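Local coordinates for maleate cis-trans isomerase (Pseudomonas putida, PDB 4FQ5), which probably catalyses the cis-trans isomerisation of maleate to fumarate, at residues R79-S84 against H112-V117; S65-K70 against M99-L104; N200-I205 against E234-K239; T43-L48 against S243-T248. The protein carries 1 engineered substitution. One frame throughout, in Å; residues are numbered along the deposited sequence.

In the fold
Contact 2 is buried at the ends of two strands in the sheet of 59-67, 27-35, 98-101 and 135-137; it packs methionine on tyrosine, and meets the maleic acid through a methionine and a cysteine. Contact 1 touches it: helix 74-81 follows strand 59-67, and the pairing there is polar, a carboxylate with a phenol, partly buried. Contact 4, also buried, joins helix 41-52 of the same half to helix 244-255, which follows the second sheet, through aliphatic side chains, the flank of a glutamate and one water. Contact 3 lies farthest out, near the surface of the second half; its two helices share a thin apolar seam and a water bridge, about 28 Å from contact 2 between centres.

Contact 1. Residues R79-S84 against H112-V117; sequences RMDGDS and HGYHRV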
loop_
_atom_site.group_PDB
_atom_site.type_symbol
_atom_site.label_atom_id
_atom_site.label_comp_id
_atom_site.label_asym_id
_atom_site.label_seq_id
_atom_site.Cartn_x
_atom_site.Cartn_y
_atom_site.Cartn_z
ATOM N N ARG A 79 -4.848 -34.468 17.620
ATOM C CA ARG A 79 -5.871 -34.654 16.590
ATOM C C ARG A 79 -5.640 -33.718 15.401
ATOM O O ARG A 79 -5.695 -34.142 14.246
ATOM C CB ARG A 79 -7.264 -34.408 17.164
ATOM C CG ARG A 79 -8.388 -34.965 16.300
ATOM C CD ARG A 79 -9.524 -33.968 16.147
ATOM N NE ARG A 79 -9.092 -32.769 15.422
ATOM C CZ ARG A 79 -9.092 -32.637 14.096
ATOM N NH1 ARG A 79 -8.674 -31.504 13.549
ATOM N NH2 ARG A 79 -9.500 -33.630 13.312
ATOM N N MET A 80 -5.376 -32.448 15.705
ATOM C CA MET A 80 -5.128 -31.433 14.685
ATOM C C MET A 80 -3.962 -31.809 13.770
ATOM O O MET A 80 -4.074 -31.714 12.539
ATOM C CB MET A 80 -4.868 -30.073 15.335
ATOM C CG MET A 80 -4.802 -28.919 14.349
ATOM S SD MET A 80 -4.128 -27.402 15.052
ATOM C CE MET A 80 -2.499 -27.923 15.570
ATOM N N ASP A 81 -2.851 -32.235 14.369
ATOM C CA ASP A 81 -1.670 -32.626 13.596
ATOM C C ASP A 81 -1.966 -33.774 12.631
ATOM O O ASP A 81 -1.366 -33.851 11.568
ATOM C CB ASP A 81 -0.499 -32.995 14.505
ATOM C CG ASP A 81 0.789 -33.188 13.735
ATOM O OD1 ASP A 81 1.291 -32.201 13.148
ATOM O OD2 ASP A 81 1.306 -34.328 13.708
ATOM N N GLY A 82 -2.891 -34.651 13.013
ATOM C CA GLY A 82 -3.345 -35.743 12.148
ATOM C C GLY A 82 -3.916 -35.285 10.810
ATOM O O GLY A 82 -3.918 -36.047 9.851
ATOM N N ASP A 83 -4.397 -34.039 10.740
ATOM C CA ASP A 83 -4.936 -33.480 9.488
ATOM C C ASP A 83 -3.872 -32.834 8.604
ATOM O O ASP A 83 -4.179 -32.261 7.551
ATOM C CB ASP A 83 -6.036 -32.463 9.792
ATOM C CG ASP A 83 -7.289 -33.110 10.338
ATOM O OD1 ASP A 83 -7.464 -34.338 10.182
ATOM O OD2 ASP A 83 -8.105 -32.384 10.925
ATOM N N SER A 84 -2.628 -32.953 9.050
ATOM C CA SER A 84 -1.456 -32.338 8.438
ATOM C C SER A 84 -1.290 -32.679 6.954
ATOM O O SER A 84 -1.135 -31.783 6.115
ATOM C CB SER A 84 -0.217 -32.805 9.206
ATOM O OG SER A 84 0.791 -31.828 9.197
ATOM N N HIS A 112 10.583 -34.794 20.876
ATOM C CA HIS A 112 11.846 -34.238 20.396
ATOM C C HIS A 112 12.130 -34.570 18.959
ATOM O O HIS A 112 11.984 -35.719 18.531
ATOM C CB HIS A 112 13.007 -34.697 21.272
ATOM C CG HIS A 112 12.981 -34.134 22.678
ATOM N ND1 HIS A 112 12.318 -33.004 22.998
ATOM C CD2 HIS A 112 13.605 -34.564 23.844
ATOM C CE1 HIS A 112 12.487 -32.737 24.308
ATOM N NE2 HIS A 112 13.275 -33.693 24.825
ATOM N N GLY A 113 12.532 -33.552 18.203
ATOM C CA GLY A 113 12.912 -33.707 16.805
ATOM C C GLY A 113 11.759 -33.825 15.824
ATOM O O GLY A 113 11.973 -34.069 14.632
ATOM N N TYR A 114 10.532 -33.641 16.302
ATOM C CA TYR A 114 9.369 -33.809 15.436
ATOM C C TYR A 114 9.272 -32.758 14.331
ATOM O O TYR A 114 8.680 -33.026 13.284
ATOM C CB TYR A 114 8.064 -33.876 16.236
ATOM C CG TYR A 114 6.870 -34.295 15.406
ATOM C CD1 TYR A 114 5.872 -33.377 15.062
ATOM C CD2 TYR A 114 6.736 -35.612 14.956
ATOM C CE1 TYR A 114 4.772 -33.765 14.303
ATOM C CE2 TYR A 114 5.642 -36.006 14.201
ATOM C CZ TYR A 114 4.666 -35.085 13.874
ATOM O OH TYR A 114 3.583 -35.489 13.123
ATOM N N HIS A 115 9.850 -31.576 14.542
ATOM C CA HIS A 115 9.828 -30.555 13.483
ATOM C C HIS A 115 10.504 -31.013 12.218
ATOM O O HIS A 115 10.068 -30.663 11.122
ATOM C CB HIS A 115 10.333 -29.188 13.961
ATOM C CG HIS A 115 11.827 -29.086 14.105
ATOM N ND1 HIS A 115 12.473 -29.431 15.236
ATOM C CD2 HIS A 115 12.799 -28.616 13.225
ATOM C CE1 HIS A 115 13.794 -29.214 15.082
ATOM N NE2 HIS A 115 13.991 -28.712 13.850
ATOM N N ARG A 116 11.552 -31.824 12.354
ATOM C CA ARG A 116 12.206 -32.427 11.190
ATOM C C ARG A 116 11.321 -33.485 10.543
ATOM O O ARG A 116 11.225 -33.549 9.317
ATOM C CB ARG A 116 13.554 -33.045 11.567
ATOM C CG ARG A 116 14.777 -32.347 10.997
ATOM C CD ARG A 116 14.848 -30.876 11.369
ATOM N NE ARG A 116 16.217 -30.368 11.306
ATOM C CZ ARG A 116 16.545 -29.112 11.011
ATOM N NH1 ARG A 116 17.820 -28.753 10.989
ATOM N NH2 ARG A 116 15.605 -28.213 10.732
ATOM N N VAL A 117 10.687 -34.313 11.375
ATOM C CA VAL A 117 9.797 -35.359 10.885
ATOM C C VAL A 117 8.668 -34.728 10.073
ATOM O O VAL A 117 8.409 -35.136 8.940
ATOM C CB VAL A 117 9.203 -36.203 12.037
ATOM C CG1 VAL A 117 8.188 -37.206 11.501
ATOM C CG2 VAL A 117 10.304 -36.922 12.797
#
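Asp-81 and Tyr-114 reach for each other from opposite directions, and between these two segments theirs is the whole contact. It ties the C-terminal part of helix 74-81 to the first turn of helix 114-128, two helices of the α/β half built on the parallel sheet with strand order 2-1-3-4. The backbones stay well apart, with the CA atoms of Asp-81 and Tyr-114 separated by 11.3 Å, so the gap is spanned by the side chains, the tyrosine supplying most of the length. In both residues CG stands opposite the backbone N (chi1 -171° in Asp-81, -170° in Tyr-114), which sends carboxylate and ring outward from their helices toward each other. The phenol donates to Asp-81: Tyr-114 OH lies 2.6 Å from Asp-81 OD2 and uses the syn lone pair of that oxygen, on the side of OD1. The carboxylate is turned well out of the ring plane, the two planes being 68° apart, yet its OD1 comes up to the ring edge, 4.0 Å from Tyr-114 CE1. Neither polar end relies on this bond alone. Arg-121 also pairs with the phenol oxygen, while Asp-81 OD1 is taken weakly by the hydroxyl of Tyr-101, so the carboxylate is held through both oxygens and its rotation is restrained. Ile-107 of helix 104-108 packs against both side chains. A type I turn from Asp-81 to Ser-84 leads on toward helix 84-92, and within the same segment Arg-79 NH1 makes a salt bridge to Asp-83 OD2 at 2.8 Å, from above the carboxylate plane.

Contact 2. Residues S65-K70 against M99-L104; sequences SRMRMK and MGYACL. With MAE (maleic acid), chain C.
Strand ends 65-67 and 99-101 run parallel but not side by side: strand 27-35 lies between them in the sheet, and the closest CA atoms, those of Met-67 and Cys-103, are 10.2 Å apart. Side chains do the bridging. Met-67 CG takes the crowded position between the backbone N and the carbonyl carbon (chi1 42°), and the chain then runs straight out, crossing Tyr-101 at about a right angle. Its methyl settles over one face of the ring, CE 3.7 Å from Tyr-101 CZ and shifted toward the rim, in a CH-pi contact. The sulfur follows obliquely, SD 4.7 Å from the centroid of the Tyr-101 ring, which makes this a Met-aromatic pair. As is usual in parallel α/β folds, the active site lies past the C-terminal ends of the strands. Here Cys-103, the probable nucleophile and the N-cap of helix 104-108, is covalently bound through SG to C3 of the maleic acid at 1.9 Å. Replacing Tyr-101 by an alanine would probably leave the Met-67 methyl without its ring face and Asp-81 OD1 without its weak partner. Met-69 bends at its end to set CE 4.3 Å from Cys-103 SG and 3.8 Å from C2 of the ligand. Leu-104 N gives a weak hydrogen bond to O4 of the maleic acid, and Asn-38, Tyr-160, Asn-190, Val-222 and Gln-223 supply further hydrogen bonds to it.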
loop_
_atom_site.group_PDB
_atom_site.type_symbol
_atom_site.label_atom_id
_atom_site.label_comp_id
_atom_site.label_asym_id
_atom_site.label_seq_id
_atom_site.Cartn_x
_atom_site.Cartn_y
_atom_site.Cartn_z
ATOM N N SER A 65 -5.014 -23.484 4.343
ATOM C CA SER A 65 -5.772 -24.692 4.623
ATOM C C SER A 65 -5.870 -24.829 6.141
ATOM O O SER A 65 -4.929 -24.486 6.863
ATOM C CB SER A 65 -5.091 -25.912 4.001
ATOM O OG SER A 65 -5.697 -27.109 4.462
ATOM N N ARG A 66 -7.011 -25.323 6.615
ATOM C CA ARG A 66 -7.303 -25.383 8.041
ATOM C C ARG A 66 -7.351 -26.804 8.592
ATOM O O ARG A 66 -7.846 -27.725 7.939
ATOM C CB ARG A 66 -8.620 -24.651 8.351
ATOM C CG ARG A 66 -8.466 -23.141 8.355
ATOM C CD ARG A 66 -9.760 -22.385 8.642
ATOM N NE ARG A 66 -9.458 -21.245 9.505
ATOM C CZ ARG A 66 -8.716 -20.199 9.146
ATOM N NH1 ARG A 66 -8.213 -20.102 7.911
ATOM N NH2 ARG A 66 -8.478 -19.238 10.027
ATOM N N MET A 67 -6.810 -26.948 9.798
ATOM C CA MET A 67 -6.874 -28.170 10.594
ATOM C C MET A 67 -7.561 -27.808 11.913
ATOM O O MET A 67 -7.110 -26.915 12.628
ATOM C CB MET A 67 -5.463 -28.727 10.830
ATOM C CG MET A 67 -4.405 -27.674 11.161
ATOM S SD MET A 67 -2.764 -28.370 11.401
ATOM C CE MET A 67 -1.914 -27.009 12.167
ATOM N N ARG A 68 -8.665 -28.478 12.218
ATOM C CA ARG A 68 -9.530 -28.053 13.319
ATOM C C ARG A 68 -8.893 -28.113 14.699
ATOM O O ARG A 68 -8.333 -29.134 15.092
ATOM C CB ARG A 68 -10.843 -28.828 13.328
ATOM C CG ARG A 68 -11.913 -28.216 12.443
ATOM C CD ARG A 68 -13.290 -28.683 12.873
ATOM N NE ARG A 68 -13.985 -27.685 13.681
ATOM C CZ ARG A 68 -15.033 -27.941 14.457
ATOM N NH1 ARG A 68 -15.513 -29.175 14.553
ATOM N NH2 ARG A 68 -15.603 -26.961 15.136
ATOM N N MET A 69 -8.979 -26.989 15.404
ATOM C CA MET A 69 -8.655 -26.890 16.827
ATOM C C MET A 69 -9.307 -25.633 17.391
ATOM O O MET A 69 -9.235 -24.568 16.778
ATOM C CB MET A 69 -7.146 -26.839 17.075
ATOM C CG MET A 69 -6.806 -26.483 18.517
ATOM S SD MET A 69 -5.066 -26.557 18.933
ATOM C CE MET A 69 -4.466 -25.050 18.165
ATOM N N LYS A 70 -9.939 -25.772 18.553
ATOM C CA LYS A 70 -10.588 -24.661 19.243
ATOM C C LYS A 70 -9.931 -24.384 20.597
ATOM O O LYS A 70 -9.950 -23.257 21.075
ATOM C CB LYS A 70 -12.075 -24.948 19.444
ATOM C CG LYS A 70 -12.869 -25.135 18.157
ATOM C CD LYS A 70 -14.270 -25.652 18.440
ATOM C CE LYS A 70 -15.212 -24.547 18.895
ATOM N NZ LYS A 70 -15.514 -23.567 17.807
ATOM N N MET A 99 5.298 -23.344 1.962
ATOM C CA MET A 99 4.221 -23.797 2.820
ATOM C C MET A 99 4.674 -23.761 4.271
ATOM O O MET A 99 5.684 -24.372 4.629
ATOM C CB MET A 99 3.802 -25.214 2.422
ATOM C CG MET A 99 2.453 -25.629 2.979
ATOM S SD MET A 99 2.008 -27.298 2.468
ATOM C CE MET A 99 2.112 -27.132 0.685
ATOM N N GLY A 100 3.923 -23.037 5.098
ATOM C CA GLY A 100 4.229 -22.921 6.516
ATOM C C GLY A 100 3.191 -23.601 7.384
ATOM O O GLY A 100 2.000 -23.326 7.271
ATOM N N TYR A 101 3.653 -24.505 8.242
ATOM C CA TYR A 101 2.817 -25.122 9.269
ATOM C C TYR A 101 2.859 -24.169 10.453
ATOM O O TYR A 101 3.905 -23.996 11.083
ATOM C CB TYR A 101 3.388 -26.496 9.633
ATOM C CG TYR A 101 2.607 -27.330 10.631
ATOM C CD1 TYR A 101 2.023 -28.533 10.242
ATOM C CD2 TYR A 101 2.494 -26.949 11.973
ATOM C CE1 TYR A 101 1.327 -29.328 11.150
ATOM C CE2 TYR A 101 1.792 -27.729 12.887
ATOM C CZ TYR A 101 1.217 -28.924 12.471
ATOM O OH TYR A 101 0.527 -29.717 13.365
ATOM N N ALA A 102 1.717 -23.552 10.748
ATOM C CA ALA A 102 1.654 -22.424 11.685
ATOM C C ALA A 102 1.814 -22.742 13.184
ATOM O O ALA A 102 2.428 -21.966 13.911
ATOM C CB ALA A 102 0.384 -21.621 11.451
ATOM N N CYS A 103 1.306 -23.859 13.674
ATOM C CA CYS A 103 1.259 -24.052 15.123
ATOM C C CYS A 103 2.508 -24.684 15.754
ATOM O O CYS A 103 2.772 -25.864 15.651
ATOM C CB CYS A 103 0.010 -24.834 15.499
ATOM S SG CYS A 103 -0.305 -25.047 17.250
ATOM N N LEU A 104 3.242 -23.843 16.444
ATOM C CA LEU A 104 4.492 -24.188 17.125
ATOM C C LEU A 104 4.320 -25.317 18.141
ATOM O O LEU A 104 5.076 -26.280 18.130
ATOM C CB LEU A 104 5.043 -22.932 17.820
ATOM C CG LEU A 104 6.224 -22.761 18.799
ATOM C CD1 LEU A 104 6.321 -23.783 19.929
ATOM C CD2 LEU A 104 7.561 -22.586 18.103
HETATM C C1 MAE C . -1.943 -21.298 17.684
HETATM O O1 MAE C . -2.995 -20.936 17.134
HETATM O O2 MAE C . -1.219 -20.542 18.349
HETATM C C2 MAE C . -1.559 -22.712 17.560
HETATM C C3 MAE C . -0.355 -23.189 17.816
HETATM C C4 MAE C . 0.808 -22.379 18.244
HETATM O O3 MAE C . 1.243 -22.546 19.379
HETATM O O4 MAE C . 1.360 -21.585 17.474
#

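Contact 3. Residues N200-I205 against E234-K239; sequences NLPGII and EAQTRK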
loop_
_atom_site.group_PDB
_atom_site.type_symbol
_atom_site.label_atom_id
_atom_site.label_comp_id
_atom_site.label_asym_id
_atom_site.label_seq_id
_atom_site.Cartn_x
_atom_site.Cartn_y
_atom_site.Cartn_z
ATOM N N ASN A 200 -0.086 -5.319 26.460
ATOM C CA ASN A 200 0.284 -5.912 27.739
ATOM C C ASN A 200 1.685 -6.511 27.716
ATOM O O ASN A 200 2.311 -6.654 28.759
ATOM C CB ASN A 200 -0.710 -7.005 28.154
ATOM C CG ASN A 200 -2.081 -6.462 28.503
ATOM O OD1 ASN A 200 -2.236 -5.295 28.850
ATOM N ND2 ASN A 200 -3.088 -7.319 28.421
ATOM N N LEU A 201 2.172 -6.868 26.528
ATOM C CA LEU A 201 3.416 -7.633 26.411
ATOM C C LEU A 201 4.683 -6.912 26.889
ATOM O O LEU A 201 5.528 -7.546 27.523
ATOM C CB LEU A 201 3.600 -8.204 24.994
ATOM C CG LEU A 201 2.576 -9.255 24.542
ATOM C CD1 LEU A 201 2.755 -9.552 23.060
ATOM C CD2 LEU A 201 2.691 -10.537 25.361
ATOM N N PRO A 202 4.828 -5.598 26.588
ATOM C CA PRO A 202 6.003 -4.896 27.103
ATOM C C PRO A 202 6.136 -4.950 28.636
ATOM O O PRO A 202 7.243 -5.095 29.142
ATOM C CB PRO A 202 5.787 -3.459 26.619
ATOM C CG PRO A 202 5.010 -3.621 25.356
ATOM C CD PRO A 202 4.056 -4.745 25.662
ATOM N N GLY A 203 5.022 -4.858 29.356
ATOM C CA GLY A 203 5.038 -4.903 30.819
ATOM C C GLY A 203 5.339 -6.291 31.361
ATOM O O GLY A 203 5.999 -6.432 32.389
ATOM N N ILE A 204 4.841 -7.317 30.672
ATOM C CA ILE A 204 5.157 -8.707 31.008
ATOM C C ILE A 204 6.658 -8.948 30.857
ATOM O O ILE A 204 7.310 -9.477 31.763
ATOM C CB ILE A 204 4.328 -9.695 30.148
ATOM C CG1 ILE A 204 2.873 -9.699 30.622
ATOM C CG2 ILE A 204 4.921 -11.099 30.199
ATOM C CD1 ILE A 204 1.870 -10.248 29.623
ATOM N N ILE A 205 7.208 -8.526 29.722
ATOM C CA ILE A 205 8.634 -8.698 29.444
ATOM C C ILE A 205 9.511 -7.875 30.406
ATOM O O ILE A 205 10.583 -8.331 30.820
ATOM C CB ILE A 205 8.948 -8.426 27.952
ATOM C CG1 ILE A 205 8.385 -9.576 27.101
ATOM C CG2 ILE A 205 10.445 -8.268 27.717
ATOM C CD1 ILE A 205 8.382 -9.328 25.610
ATOM N N GLU A 234 12.027 -4.151 21.654
ATOM C CA GLU A 234 13.431 -4.020 21.279
ATOM C C GLU A 234 14.041 -2.721 21.806
ATOM O O GLU A 234 15.181 -2.716 22.286
ATOM C CB GLU A 234 13.615 -4.110 19.763
ATOM C CG GLU A 234 13.439 -5.519 19.231
ATOM C CD GLU A 234 13.998 -5.730 17.843
ATOM O OE1 GLU A 234 14.338 -6.892 17.539
ATOM O OE2 GLU A 234 14.097 -4.754 17.064
ATOM N N ALA A 235 13.281 -1.628 21.712
ATOM C CA ALA A 235 13.738 -0.324 22.199
ATOM C C ALA A 235 13.909 -0.341 23.717
ATOM O O ALA A 235 14.904 0.160 24.238
ATOM C CB ALA A 235 12.769 0.776 21.783
ATOM N N GLN A 236 12.941 -0.939 24.411
ATOM C CA GLN A 236 12.939 -0.989 25.873
ATOM C C GLN A 236 14.017 -1.900 26.455
ATOM O O GLN A 236 14.610 -1.574 27.488
ATOM C CB GLN A 236 11.570 -1.434 26.387
ATOM C CG GLN A 236 10.493 -0.372 26.271
ATOM C CD GLN A 236 9.093 -0.956 26.260
ATOM O OE1 GLN A 236 8.125 -0.256 25.971
ATOM N NE2 GLN A 236 8.977 -2.243 26.571
ATOM N N THR A 237 14.268 -3.033 25.795
ATOM C CA THR A 237 15.170 -4.057 26.336
ATOM C C THR A 237 16.575 -4.018 25.728
ATOM O O THR A 237 17.530 -4.498 26.344
ATOM C CB THR A 237 14.601 -5.486 26.151
ATOM O OG1 THR A 237 14.561 -5.809 24.753
ATOM C CG2 THR A 237 13.200 -5.604 26.745
ATOM N N ARG A 238 16.681 -3.454 24.524
ATOM C CA ARG A 238 17.906 -3.476 23.700
ATOM C C ARG A 238 18.381 -4.896 23.353
ATOM O O ARG A 238 19.568 -5.129 23.084
ATOM C CB ARG A 238 19.033 -2.626 24.310
ATOM C CG ARG A 238 19.953 -2.008 23.265
ATOM C CD ARG A 238 19.628 -0.542 23.012
ATOM N NE ARG A 238 20.691 0.328 23.520
ATOM C CZ ARG A 238 20.540 1.611 23.845
ATOM N NH1 ARG A 238 19.360 2.210 23.733
ATOM N NH2 ARG A 238 21.582 2.301 24.291
ATOM N N LYS A 239 17.439 -5.834 23.348
ATOM C CA LYS A 239 17.687 -7.194 22.888
ATOM C C LYS A 239 16.896 -7.479 21.606
ATOM O O LYS A 239 15.841 -6.890 21.386
ATOM C CB LYS A 239 17.317 -8.205 23.983
ATOM C CG LYS A 239 18.491 -8.766 24.789
ATOM C CD LYS A 239 19.334 -7.702 25.471
ATOM C CE LYS A 239 20.145 -8.266 26.635
ATOM N NZ LYS A 239 21.307 -9.099 26.212
HETATM O O HOH W 1 9.587 -4.560 27.810
#
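Ile-205 and Thr-237 make the inner, tightly packed side of this contact, crossing at about a right angle with methyl against methyl: Ile-205 CG2 is 4.0 Å from Thr-237 CG2. Both side chains also touch Ile-216 of strand 215-217, and Ile-205 meets Val-233 as well. The hydroxyl of Thr-237 faces its own helix end instead. Its OG1 accepts from Lys-239 N at 3.2 Å, an ST turn with a fairly straight N-H (159°), and it is also bonded to Val-233 O. An alanine at Thr-237 is likely to leave the Ile-205 methyl with a gap beside it and Lys-239 N without its acceptor. The outer side is looser and wet. There the extended chain of Gln-236, exposed to solvent, brings NE2 to 3.4 Å from Pro-202 CB, a touch with no hydrogen bond in it. A water bridges the two helices here, donating to Pro-202 O at 2.7 Å and accepting weakly from Gln-236 NE2. Far from the ligand, this is plain packing of helices 201-206 and 230-237, which precede and follow strand 215-217 in the chain and lie together against Ile-216, an arrangement characteristic of a parallel α/β fold.

Contact 4. Residues T43-L48 against S243-T248; sequences TEIPAL and SAAVAT
Ala-245 sits at the middle of this contact, its methyl flanked by two side chains of helix 41-52: Glu-44 OE1 is 3.5 Å from Ala-245 CB, and Ile-45 CD1 is 3.7 Å from the same carbon. Ile-45 is bent at its end (chi2 51°), which brings CD1 near the backbone of the facing helix as well, 3.4 Å from Ala-245 O. One turn on, Leu-48 crosses Val-246 at about a right angle, with Leu-48 CD2 4.2 Å from Val-246 CG2. The segment axes pass 9.6 Å apart and cross at -47°.

Around these contacts lies a polar shell. A water donates to Glu-44 OE1 and is also bonded to Ser-243 OG, joining the two helices where their side chains do not bond directly. Ser-243 is the N-cap of helix 244-255, and its OG accepts from Val-246 N at 3.0 Å in a nearly straight capping bond (161°). The other carboxylate oxygen, Glu-44 OE2, is gripped by the backbone N-H groups of Ser-226 and Leu-227, so both carboxylate oxygens are engaged and the group's rotation is restrained. Farther along, Thr-248 OG1 donates to Ala-244 O at 2.8 Å. Helix 41-52, kinked at Pro-46, also leans through Ile-45 on Phe-62 of strand 59-67, while helix 244-255, following strand 241-243 of the second sheet, packs through Ala-247 and Thr-248 on Ala-141 of helix 138-149.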
loop_
_atom_site.group_PDB
_atom_site.type_symbol
_atom_site.label_atom_id
_atom_site.label_comp_id
_atom_site.label_asym_id
_atom_site.label_seq_id
_atom_site.Cartn_x
_atom_site.Cartn_y
_atom_site.Cartn_z
ATOM N N THR A 43 -2.951 -12.776 9.842
ATOM C CA THR A 43 -2.881 -11.329 10.033
ATOM C C THR A 43 -1.434 -10.854 9.977
ATOM O O THR A 43 -1.107 -9.939 9.226
ATOM C CB THR A 43 -3.558 -10.912 11.358
ATOM O OG1 THR A 43 -4.922 -11.342 11.324
ATOM C CG2 THR A 43 -3.527 -9.378 11.553
ATOM N N GLU A 44 -0.564 -11.501 10.745
ATOM C CA GLU A 44 0.809 -11.030 10.896
ATOM C C GLU A 44 1.727 -11.373 9.731
ATOM O O GLU A 44 2.573 -10.561 9.357
ATOM C CB GLU A 44 1.398 -11.481 12.232
ATOM C CG GLU A 44 0.622 -10.913 13.413
ATOM C CD GLU A 44 1.313 -11.112 14.749
ATOM O OE1 GLU A 44 2.264 -11.915 14.833
ATOM O OE2 GLU A 44 0.900 -10.463 15.725
ATOM N N ILE A 45 1.573 -12.561 9.151
ATOM C CA ILE A 45 2.385 -12.931 7.982
ATOM C C ILE A 45 2.057 -12.021 6.783
ATOM O O ILE A 45 2.972 -11.497 6.152
ATOM C CB ILE A 45 2.298 -14.448 7.646
ATOM C CG1 ILE A 45 3.350 -15.252 8.416
ATOM C CG2 ILE A 45 2.562 -14.726 6.174
ATOM C CD1 ILE A 45 3.382 -15.006 9.903
ATOM N N PRO A 46 0.761 -11.811 6.477
ATOM C CA PRO A 46 0.478 -10.828 5.429
ATOM C C PRO A 46 0.892 -9.392 5.787
ATOM O O PRO A 46 1.378 -8.670 4.918
ATOM C CB PRO A 46 -1.039 -10.948 5.236
ATOM C CG PRO A 46 -1.313 -12.383 5.574
ATOM C CD PRO A 46 -0.428 -12.631 6.774
ATOM N N ALA A 47 0.720 -8.987 7.045
ATOM C CA ALA A 47 1.177 -7.658 7.462
ATOM C C ALA A 47 2.680 -7.488 7.183
ATOM O O ALA A 47 3.071 -6.508 6.564
ATOM C CB ALA A 47 0.864 -7.398 8.932
ATOM N N LEU A 48 3.497 -8.455 7.614
ATOM C CA LEU A 48 4.952 -8.430 7.397
ATOM C C LEU A 48 5.336 -8.338 5.923
ATOM O O LEU A 48 6.183 -7.523 5.539
ATOM C CB LEU A 48 5.627 -9.670 7.999
ATOM C CG LEU A 48 6.268 -9.728 9.399
ATOM C CD1 LEU A 48 6.642 -8.367 9.977
ATOM C CD2 LEU A 48 5.461 -10.558 10.380
ATOM N N SER A 243 9.301 -13.593 17.207
ATOM C CA SER A 243 8.078 -14.308 17.510
ATOM C C SER A 243 8.008 -15.487 16.559
ATOM O O SER A 243 8.714 -15.502 15.546
ATOM C CB SER A 243 6.864 -13.403 17.308
ATOM O OG SER A 243 6.721 -13.052 15.943
ATOM N N ALA A 244 7.166 -16.471 16.879
ATOM C CA ALA A 244 6.965 -17.611 15.984
ATOM C C ALA A 244 6.556 -17.128 14.586
ATOM O O ALA A 244 7.034 -17.651 13.584
ATOM C CB ALA A 244 5.923 -18.563 16.549
ATOM N N ALA A 245 5.692 -16.114 14.535
ATOM C CA ALA A 245 5.234 -15.528 13.266
ATOM C C ALA A 245 6.386 -14.897 12.499
ATOM O O ALA A 245 6.530 -15.117 11.291
ATOM C CB ALA A 245 4.144 -14.495 13.519
ATOM N N VAL A 246 7.204 -14.109 13.203
ATOM C CA VAL A 246 8.370 -13.453 12.594
ATOM C C VAL A 246 9.399 -14.469 12.088
ATOM O O VAL A 246 9.906 -14.344 10.969
ATOM C CB VAL A 246 9.004 -12.407 13.546
ATOM C CG1 VAL A 246 10.476 -12.165 13.223
ATOM C CG2 VAL A 246 8.226 -11.104 13.476
ATOM N N ALA A 247 9.690 -15.478 12.907
ATOM C CA ALA A 247 10.644 -16.532 12.537
ATOM C C ALA A 247 10.191 -17.291 11.288
ATOM O O ALA A 247 11.005 -17.588 10.408
ATOM C CB ALA A 247 10.854 -17.493 13.702
ATOM N N THR A 248 8.891 -17.583 11.222
ATOM C CA THR A 248 8.278 -18.278 10.082
ATOM C C THR A 248 8.446 -17.480 8.784
ATOM O O THR A 248 8.799 -18.048 7.747
ATOM C CB THR A 248 6.778 -18.560 10.334
ATOM O OG1 THR A 248 6.631 -19.404 11.482
ATOM C CG2 THR A 248 6.121 -19.247 9.137
HETATM O O HOH W 2 4.763 -11.376 15.673
#